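Local coordinates for protein X-PRO dipeptidase (PDB 3O5V) that is the N-terminal creatinase/prolidase-type domain of a manganese-dependent M24B peptidase that probably cleaves Xaa-Pro dipeptides as a proline dipeptidase, at residues L5-D13 against L45-P53; N92-D103 against I116-T125. All coordinates share one frame; numbering follows the deposited sequence. Where two conformers were deposited one is given.

Contact 1: residues L5-D13 against L45-P53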
# COMPACT_ATOMS: atom_id res chain seq x y z
N LEU A 5 -8.34 -3.43 8.68
CA LEU A 5 -7.26 -2.44 8.75
C LEU A 5 -7.00 -1.96 10.18
O LEU A 5 -5.88 -1.57 10.49
CB LEU A 5 -7.50 -1.26 7.78
CG LEU A 5 -7.67 -1.65 6.30
CD1 LEU A 5 -7.87 -0.40 5.44
CD2 LEU A 5 -6.47 -2.47 5.76
N ASP A 6 -8.02 -1.99 11.04
CA ASP A 6 -7.82 -1.73 12.48
C ASP A 6 -6.83 -2.76 13.08
O ASP A 6 -6.02 -2.43 13.94
CB ASP A 6 -9.14 -1.80 13.26
CG ASP A 6 -9.98 -0.53 13.16
OD1 ASP A 6 -9.47 0.53 12.75
OD2 ASP A 6 -11.18 -0.60 13.52
N GLN A 7 -6.92 -4.01 12.62
CA GLN A 7 -6.00 -5.08 13.08
C GLN A 7 -4.57 -4.83 12.59
O GLN A 7 -3.60 -5.06 13.34
CB GLN A 7 -6.49 -6.46 12.63
CG GLN A 7 -7.75 -6.98 13.34
CD GLN A 7 -7.60 -7.03 14.87
OE1 GLN A 7 -6.55 -7.39 15.41
NE2 GLN A 7 -8.65 -6.64 15.58
N ILE A 8 -4.42 -4.36 11.35
CA ILE A 8 -3.09 -4.03 10.82
C ILE A 8 -2.48 -2.87 11.59
O ILE A 8 -1.31 -2.93 11.98
CB ILE A 8 -3.11 -3.72 9.30
CG1 ILE A 8 -3.40 -5.01 8.54
CG2 ILE A 8 -1.76 -3.12 8.83
CD1 ILE A 8 -4.12 -4.78 7.26
N ARG A 9 -3.27 -1.83 11.84
CA ARG A 9 -2.78 -0.70 12.61
C ARG A 9 -2.34 -1.09 14.03
O ARG A 9 -1.32 -0.59 14.51
CB ARG A 9 -3.77 0.47 12.59
CG ARG A 9 -3.89 1.14 11.20
CD ARG A 9 -4.81 2.36 11.22
NE ARG A 9 -6.22 1.95 11.31
CZ ARG A 9 -7.05 1.85 10.27
NH1 ARG A 9 -6.64 2.14 9.03
NH2 ARG A 9 -8.30 1.45 10.48
N LEU A 10 -3.05 -2.02 14.67
CA LEU A 10 -2.63 -2.53 15.99
C LEU A 10 -1.28 -3.23 15.86
O LEU A 10 -0.36 -3.00 16.66
CB LEU A 10 -3.67 -3.50 16.54
CG LEU A 10 -3.89 -3.59 18.06
CD1 LEU A 10 -4.50 -4.93 18.44
CD2 LEU A 10 -2.66 -3.27 18.90
N TYR A 11 -1.17 -4.09 14.85
CA TYR A 11 0.07 -4.83 14.58
C TYR A 11 1.28 -3.91 14.43
O TYR A 11 2.32 -4.13 15.07
CB TYR A 11 -0.08 -5.69 13.32
CG TYR A 11 1.15 -6.51 13.00
CD1 TYR A 11 1.53 -7.59 13.79
CD2 TYR A 11 1.94 -6.19 11.89
CE1 TYR A 11 2.66 -8.35 13.48
CE2 TYR A 11 3.07 -6.95 11.57
CZ TYR A 11 3.42 -8.02 12.38
OH TYR A 11 4.54 -8.76 12.07
N LEU A 12 1.14 -2.89 13.58
CA LEU A 12 2.16 -1.87 13.41
C LEU A 12 2.55 -1.20 14.73
O LEU A 12 3.74 -1.02 15.01
CB LEU A 12 1.69 -0.82 12.39
CG LEU A 12 1.48 -1.32 10.96
CD1 LEU A 12 0.79 -0.23 10.13
CD2 LEU A 12 2.81 -1.74 10.31
N ASP A 13 1.56 -0.85 15.54
CA ASP A 13 1.82 -0.23 16.84
C ASP A 13 2.56 -1.17 17.78
O ASP A 13 3.50 -0.75 18.44
CB ASP A 13 0.53 0.28 17.49
CG ASP A 13 0.05 1.60 16.89
OD1 ASP A 13 0.82 2.27 16.15
OD2 ASP A 13 -1.11 1.98 17.16
N LEU A 45 -1.37 -0.59 -1.57
CA LEU A 45 -2.20 -0.11 -0.46
C LEU A 45 -1.31 0.34 0.70
O LEU A 45 -0.56 -0.45 1.27
CB LEU A 45 -3.18 -1.20 0.01
CG LEU A 45 -4.05 -0.83 1.22
CD1 LEU A 45 -5.03 0.31 0.88
CD2 LEU A 45 -4.82 -2.02 1.75
N PHE A 46 -1.39 1.62 1.04
CA PHE A 46 -0.57 2.21 2.10
C PHE A 46 -1.39 2.30 3.38
O PHE A 46 -2.35 3.09 3.45
CB PHE A 46 -0.10 3.61 1.69
CG PHE A 46 0.82 3.62 0.50
CD1 PHE A 46 2.19 3.36 0.66
CD2 PHE A 46 0.33 3.84 -0.79
CE1 PHE A 46 3.05 3.34 -0.44
CE2 PHE A 46 1.18 3.84 -1.90
CZ PHE A 46 2.54 3.59 -1.73
N VAL A 47 -1.03 1.49 4.37
CA VAL A 47 -1.74 1.52 5.66
C VAL A 47 -0.84 2.13 6.74
O VAL A 47 0.03 1.46 7.32
CB VAL A 47 -2.24 0.10 6.08
CG1 VAL A 47 -3.06 0.17 7.35
CG2 VAL A 47 -3.05 -0.53 4.94
N TYR A 48 -1.04 3.42 6.98
CA TYR A 48 -0.36 4.16 8.04
C TYR A 48 -0.84 3.68 9.40
O TYR A 48 -2.01 3.30 9.52
CB TYR A 48 -0.68 5.64 7.92
CG TYR A 48 -0.03 6.28 6.72
CD1 TYR A 48 -0.72 6.43 5.52
CD2 TYR A 48 1.30 6.73 6.79
CE1 TYR A 48 -0.11 7.02 4.41
CE2 TYR A 48 1.91 7.31 5.69
CZ TYR A 48 1.20 7.46 4.51
OH TYR A 48 1.81 8.04 3.42
N HIS A 49 0.03 3.69 10.41
CA HIS A 49 -0.40 3.26 11.74
C HIS A 49 -1.45 4.23 12.33
O HIS A 49 -2.28 3.83 13.14
CB HIS A 49 0.78 3.02 12.69
CG HIS A 49 1.31 4.26 13.35
ND1 HIS A 49 2.00 5.24 12.66
CD2 HIS A 49 1.28 4.66 14.64
CE1 HIS A 49 2.35 6.20 13.49
NE2 HIS A 49 1.93 5.88 14.70
N ASP A 50 -1.45 5.47 11.86
CA ASP A 50 -2.32 6.51 12.44
C ASP A 50 -3.23 7.22 11.43
O ASP A 50 -4.42 7.44 11.72
CB ASP A 50 -1.49 7.53 13.22
CG ASP A 50 -0.31 8.09 12.42
OD1 ASP A 50 -0.01 7.59 11.29
OD2 ASP A 50 0.33 9.02 12.93
N LEU A 51 -2.71 7.55 10.26
CA LEU A 51 -3.45 8.29 9.22
C LEU A 51 -4.45 7.42 8.46
O LEU A 51 -4.46 6.19 8.61
CB LEU A 51 -2.44 8.89 8.23
CG LEU A 51 -1.70 10.21 8.54
CD1 LEU A 51 -1.76 10.69 10.00
CD2 LEU A 51 -0.26 10.12 8.02
N ALA A 52 -5.29 8.05 7.63
CA ALA A 52 -6.18 7.28 6.75
C ALA A 52 -5.33 6.39 5.83
O ALA A 52 -4.24 6.79 5.43
CB ALA A 52 -7.04 8.20 5.91
N PRO A 53 -5.82 5.19 5.51
CA PRO A 53 -5.10 4.41 4.51
C PRO A 53 -5.28 5.03 3.12
O PRO A 53 -6.20 5.84 2.92
CB PRO A 53 -5.76 3.04 4.60
CG PRO A 53 -7.18 3.34 5.03
CD PRO A 53 -7.08 4.54 5.93
O HOH W 1 -4.14 3.49 7.79
O HOH W 2 -2.61 3.39 15.74
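In this creatinase/prolidase N-terminal domain, helix 3-14 lies against the mixed beta-sheet, and its residues Leu5, Ile8, Arg9 and Leu12 cover the end of strand 44-48 and the turn that follows. The short helix and strand axes approach to 8.8 Å and cross at -59°. Val47 is the centre of the apolar patch and uses both its methyls. CG1, set anti to the backbone N (chi1 -175°), meets Ile8 CG2 at 3.8 Å, the two side chains crossing at about a right angle, while CG2 faces Leu5 CD2. The other branch of Leu5, CD1, rests on Pro53 CG at 3.8 Å, so one leucine bridges strand 44-48 and Pro53, just ahead of strand 54-58. Leu31 of helix 25-32 touches both Leu5 and Ile8. Further along, Leu12 CD1 packs on Val47 O at 3.4 Å and Leu12 CB on His49 CB.

No direct hydrogen bond joins the segments; water does that work. The aliphatic part of Arg9 runs across the turn, with CG 3.3 Å from Tyr48 O, before the chain bends at chi3 (-74°). Its guanidinium lies over Leu5 O, and NH2 makes a salt bridge with Asp6 OD1 one helical turn back. That oxygen is met from above the carboxylate plane but lies nearly in the guanidinium plane. A water at the guanidinium edge accepts from Arg9 NH1 at 3.1 Å and donates to Tyr48 O and Leu51 O, both at 2.8 Å.

Contact 2: residues N92-D103 against I116-T125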
# COMPACT_ATOMS: atom_id res chain seq x y z
N ASN A 92 2.56 11.60 3.93
CA ASN A 92 3.77 11.44 4.71
C ASN A 92 4.63 10.30 4.15
O ASN A 92 4.11 9.24 3.84
CB ASN A 92 3.38 11.11 6.17
CG ASN A 92 4.56 11.04 7.09
OD1 ASN A 92 4.83 11.99 7.84
ND2 ASN A 92 5.26 9.93 7.08
N THR A 93 5.93 10.53 4.02
CA THR A 93 6.86 9.46 3.61
C THR A 93 8.00 9.26 4.62
O THR A 93 9.03 8.67 4.30
CB THR A 93 7.41 9.70 2.18
OG1 THR A 93 8.13 10.93 2.15
CG2 THR A 93 6.28 9.76 1.15
N ALA A 94 7.78 9.71 5.85
CA ALA A 94 8.83 9.78 6.88
C ALA A 94 8.92 8.58 7.83
O ALA A 94 9.73 8.60 8.76
CB ALA A 94 8.71 11.10 7.68
N ALA A 95 8.12 7.53 7.59
CA ALA A 95 8.16 6.33 8.43
C ALA A 95 9.58 5.80 8.62
O ALA A 95 10.35 5.67 7.66
CB ALA A 95 7.26 5.23 7.86
N LYS A 96 9.94 5.50 9.87
CA LYS A 96 11.26 4.95 10.18
C LYS A 96 11.30 3.45 9.98
O LYS A 96 12.34 2.88 9.62
CB LYS A 96 11.67 5.33 11.61
CG LYS A 96 12.26 6.75 11.67
CD LYS A 96 12.28 7.34 13.08
CE LYS A 96 13.14 8.61 13.09
NZ LYS A 96 12.53 9.73 13.87
N THR A 97 10.16 2.80 10.21
CA THR A 97 10.06 1.36 10.07
C THR A 97 8.84 1.06 9.21
O THR A 97 7.74 1.53 9.51
CB THR A 97 9.89 0.68 11.45
OG1 THR A 97 10.93 1.12 12.34
CG2 THR A 97 9.98 -0.82 11.30
N ILE A 98 9.06 0.30 8.14
CA ILE A 98 8.03 -0.03 7.15
C ILE A 98 7.90 -1.55 7.02
O ILE A 98 8.89 -2.28 7.03
CB ILE A 98 8.33 0.63 5.78
CG1 ILE A 98 8.40 2.14 5.94
CG2 ILE A 98 7.28 0.26 4.72
CD1 ILE A 98 9.03 2.83 4.77
N TYR A 99 6.66 -2.03 6.93
CA TYR A 99 6.41 -3.42 6.58
C TYR A 99 5.92 -3.56 5.14
O TYR A 99 5.10 -2.76 4.69
CB TYR A 99 5.40 -4.02 7.56
CG TYR A 99 6.06 -4.50 8.83
CD1 TYR A 99 6.30 -5.86 9.03
CD2 TYR A 99 6.46 -3.60 9.82
CE1 TYR A 99 6.91 -6.32 10.18
CE2 TYR A 99 7.08 -4.06 10.99
CZ TYR A 99 7.30 -5.41 11.16
OH TYR A 99 7.91 -5.88 12.30
N ALA A 100 6.44 -4.56 4.41
CA ALA A 100 5.97 -4.84 3.05
C ALA A 100 5.96 -6.35 2.76
O ALA A 100 6.56 -7.12 3.51
CB ALA A 100 6.83 -4.09 2.00
N GLU A 101 5.25 -6.76 1.71
CA GLU A 101 5.06 -8.19 1.42
C GLU A 101 6.20 -8.71 0.56
O GLU A 101 6.12 -8.69 -0.68
CB GLU A 101 3.73 -8.43 0.68
CG GLU A 101 2.52 -8.00 1.44
CD GLU A 101 1.24 -8.32 0.68
OE1 GLU A 101 0.79 -7.46 -0.12
OE2 GLU A 101 0.70 -9.42 0.88
N PHE A 102 7.24 -9.21 1.22
CA PHE A 102 8.47 -9.66 0.54
C PHE A 102 8.22 -10.86 -0.39
O PHE A 102 9.00 -11.07 -1.33
CB PHE A 102 9.57 -9.99 1.55
CG PHE A 102 10.26 -8.78 2.17
CD1 PHE A 102 9.83 -7.47 1.93
CD2 PHE A 102 11.35 -8.97 3.04
CE1 PHE A 102 10.49 -6.37 2.52
CE2 PHE A 102 12.00 -7.90 3.64
CZ PHE A 102 11.57 -6.59 3.38
N ASP A 103 7.16 -11.64 -0.14
CA ASP A 103 6.80 -12.75 -1.05
C ASP A 103 6.13 -12.36 -2.36
O ASP A 103 5.95 -13.20 -3.24
CB ASP A 103 5.95 -13.82 -0.36
CG ASP A 103 6.79 -14.94 0.22
OD1 ASP A 103 7.89 -15.22 -0.32
OD2 ASP A 103 6.34 -15.54 1.21
N ILE A 116 11.43 6.67 -2.44
CA ILE A 116 10.42 7.50 -1.75
C ILE A 116 10.57 7.42 -0.24
O ILE A 116 10.49 8.44 0.45
CB ILE A 116 8.97 7.05 -2.13
CG1 ILE A 116 8.72 7.22 -3.62
CG2 ILE A 116 7.91 7.81 -1.31
CD1 ILE A 116 7.53 6.44 -4.12
N PHE A 117 10.76 6.20 0.27
CA PHE A 117 10.83 5.96 1.70
C PHE A 117 12.26 5.59 2.08
O PHE A 117 12.83 4.63 1.54
CB PHE A 117 9.90 4.81 2.12
CG PHE A 117 8.44 5.06 1.80
CD1 PHE A 117 7.62 5.71 2.73
CD2 PHE A 117 7.90 4.64 0.59
CE1 PHE A 117 6.27 5.94 2.44
CE2 PHE A 117 6.55 4.87 0.29
CZ PHE A 117 5.74 5.53 1.22
N SER A 118 12.83 6.34 3.00
CA SER A 118 14.20 6.09 3.41
C SER A 118 14.26 5.19 4.63
O SER A 118 15.34 4.78 5.05
CB SER A 118 14.95 7.41 3.62
OG SER A 118 14.35 8.15 4.66
N GLY A 119 13.09 4.82 5.17
CA GLY A 119 13.02 3.96 6.35
C GLY A 119 13.45 2.51 6.15
O GLY A 119 13.74 2.08 5.03
N GLN A 120 13.49 1.77 7.25
CA GLN A 120 13.84 0.35 7.25
C GLN A 120 12.64 -0.51 6.86
O GLN A 120 11.58 -0.41 7.48
CB GLN A 120 14.28 -0.05 8.66
CG GLN A 120 15.20 -1.24 8.69
CD GLN A 120 16.55 -0.91 8.07
OE1 GLN A 120 17.14 -1.75 7.38
NE2 GLN A 120 17.03 0.32 8.28
N PHE A 121 12.83 -1.40 5.88
CA PHE A 121 11.77 -2.31 5.44
C PHE A 121 11.86 -3.67 6.13
O PHE A 121 12.95 -4.27 6.22
CB PHE A 121 11.81 -2.50 3.92
CG PHE A 121 11.21 -1.35 3.16
CD1 PHE A 121 10.03 -1.51 2.45
CD2 PHE A 121 11.84 -0.11 3.14
CE1 PHE A 121 9.48 -0.44 1.74
CE2 PHE A 121 11.30 0.96 2.43
CZ PHE A 121 10.11 0.79 1.73
N ASN A 122 10.70 -4.14 6.59
CA ASN A 122 10.55 -5.44 7.24
C ASN A 122 9.50 -6.28 6.52
O ASN A 122 8.62 -5.74 5.85
CB ASN A 122 10.14 -5.27 8.71
CG ASN A 122 11.22 -4.64 9.56
OD1 ASN A 122 10.94 -4.07 10.62
ND2 ASN A 122 12.47 -4.74 9.12
N ASN A 123 9.58 -7.61 6.67
CA ASN A 123 8.68 -8.54 5.99
C ASN A 123 7.29 -8.68 6.65
O ASN A 123 7.18 -9.05 7.82
CB ASN A 123 9.35 -9.92 5.88
CG ASN A 123 8.63 -10.88 4.93
OD1 ASN A 123 8.95 -12.07 4.89
ND2 ASN A 123 7.68 -10.37 4.17
N LEU A 124 6.25 -8.41 5.87
CA LEU A 124 4.84 -8.52 6.30
C LEU A 124 4.24 -9.90 6.11
O LEU A 124 3.13 -10.16 6.59
CB LEU A 124 3.98 -7.58 5.46
CG LEU A 124 3.31 -6.35 6.05
CD1 LEU A 124 2.53 -5.65 4.92
CD2 LEU A 124 2.44 -6.67 7.26
N THR A 125 4.92 -10.78 5.39
CA THR A 125 4.29 -12.03 5.00
C THR A 125 3.92 -12.95 6.19
O THR A 125 2.89 -13.62 6.12
CB THR A 125 5.02 -12.75 3.81
OG1 THR A 125 6.37 -13.07 4.18
CG2 THR A 125 5.02 -11.82 2.55
O HOH W 3 10.48 6.34 5.01
O HOH W 4 11.53 9.00 3.33
O HOH W 5 12.97 7.46 7.48
O HOH W 6 9.65 -3.83 13.75
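Tyr99 lays one ring face over Asn122 CB, which sits 3.7 Å from the ring centroid and only 11° off its normal, a CH-pi contact. Asn123 O lies at the edge of the same ring, and Tyr99 CB packs on Leu124 CG. In the conformer given, Asn122 OD1 lies near the methyl of Thr97, CG2, which is set anti to its own backbone N. On the other face of the sheet Ile98 and Phe121 lie side by side: Ile98 CG2 is over the Phe121 ring, 4.1 Å from its centroid, and Ile98 CD1 reaches Phe117 CB at 3.4 Å.

Strands 97-100 and 120-123 are the parallel pair of a beta-alpha-beta unit whose crossover is helix 107-114; Phe110 of that helix meets the Phe121 ring edge-to-face. Five backbone bonds join the two segments, from Gln120 N to Lys96 O just before the strands to Leu124 N to Ala100 O at their far end. The donors at these two ends stand about 40° out of the carbonyl planes, whereas Ala100 N meets Asn122 O almost head-on, with a C=O...N angle of 176°. Before the strands, one water accepts from Gly119 N and lies within hydrogen-bonding distance of Thr93 O and Ala95 O. Beyond them, the Phe102 ring lies over the Asn123 backbone, and Thr125 CG2 touches Asp103 CB at 3.7 Å.

Overall arrangement
Both contacts build on the same mixed sheet, their centres about 12 Å apart. Contact 1 is the more buried: it seats a helix on the strand 44-48 side, with apolar side chains inside and waters bridging around the turn after the strand. Contact 2 is only partly buried and joins the sheet's last two strands, 97-100 and 120-123, by direct backbone hydrogen bonds, with 120-123 outermost in this chain. Strand 19-22 lies between 44-48 and 97-100 and bonds to each. The contacts also meet directly: Tyr48 OH probably hydrogen-bonds to Asn92 O, Phe46 packs on Phe117, and Tyr11 and Leu12 of helix 3-14 touch the Tyr99 ring.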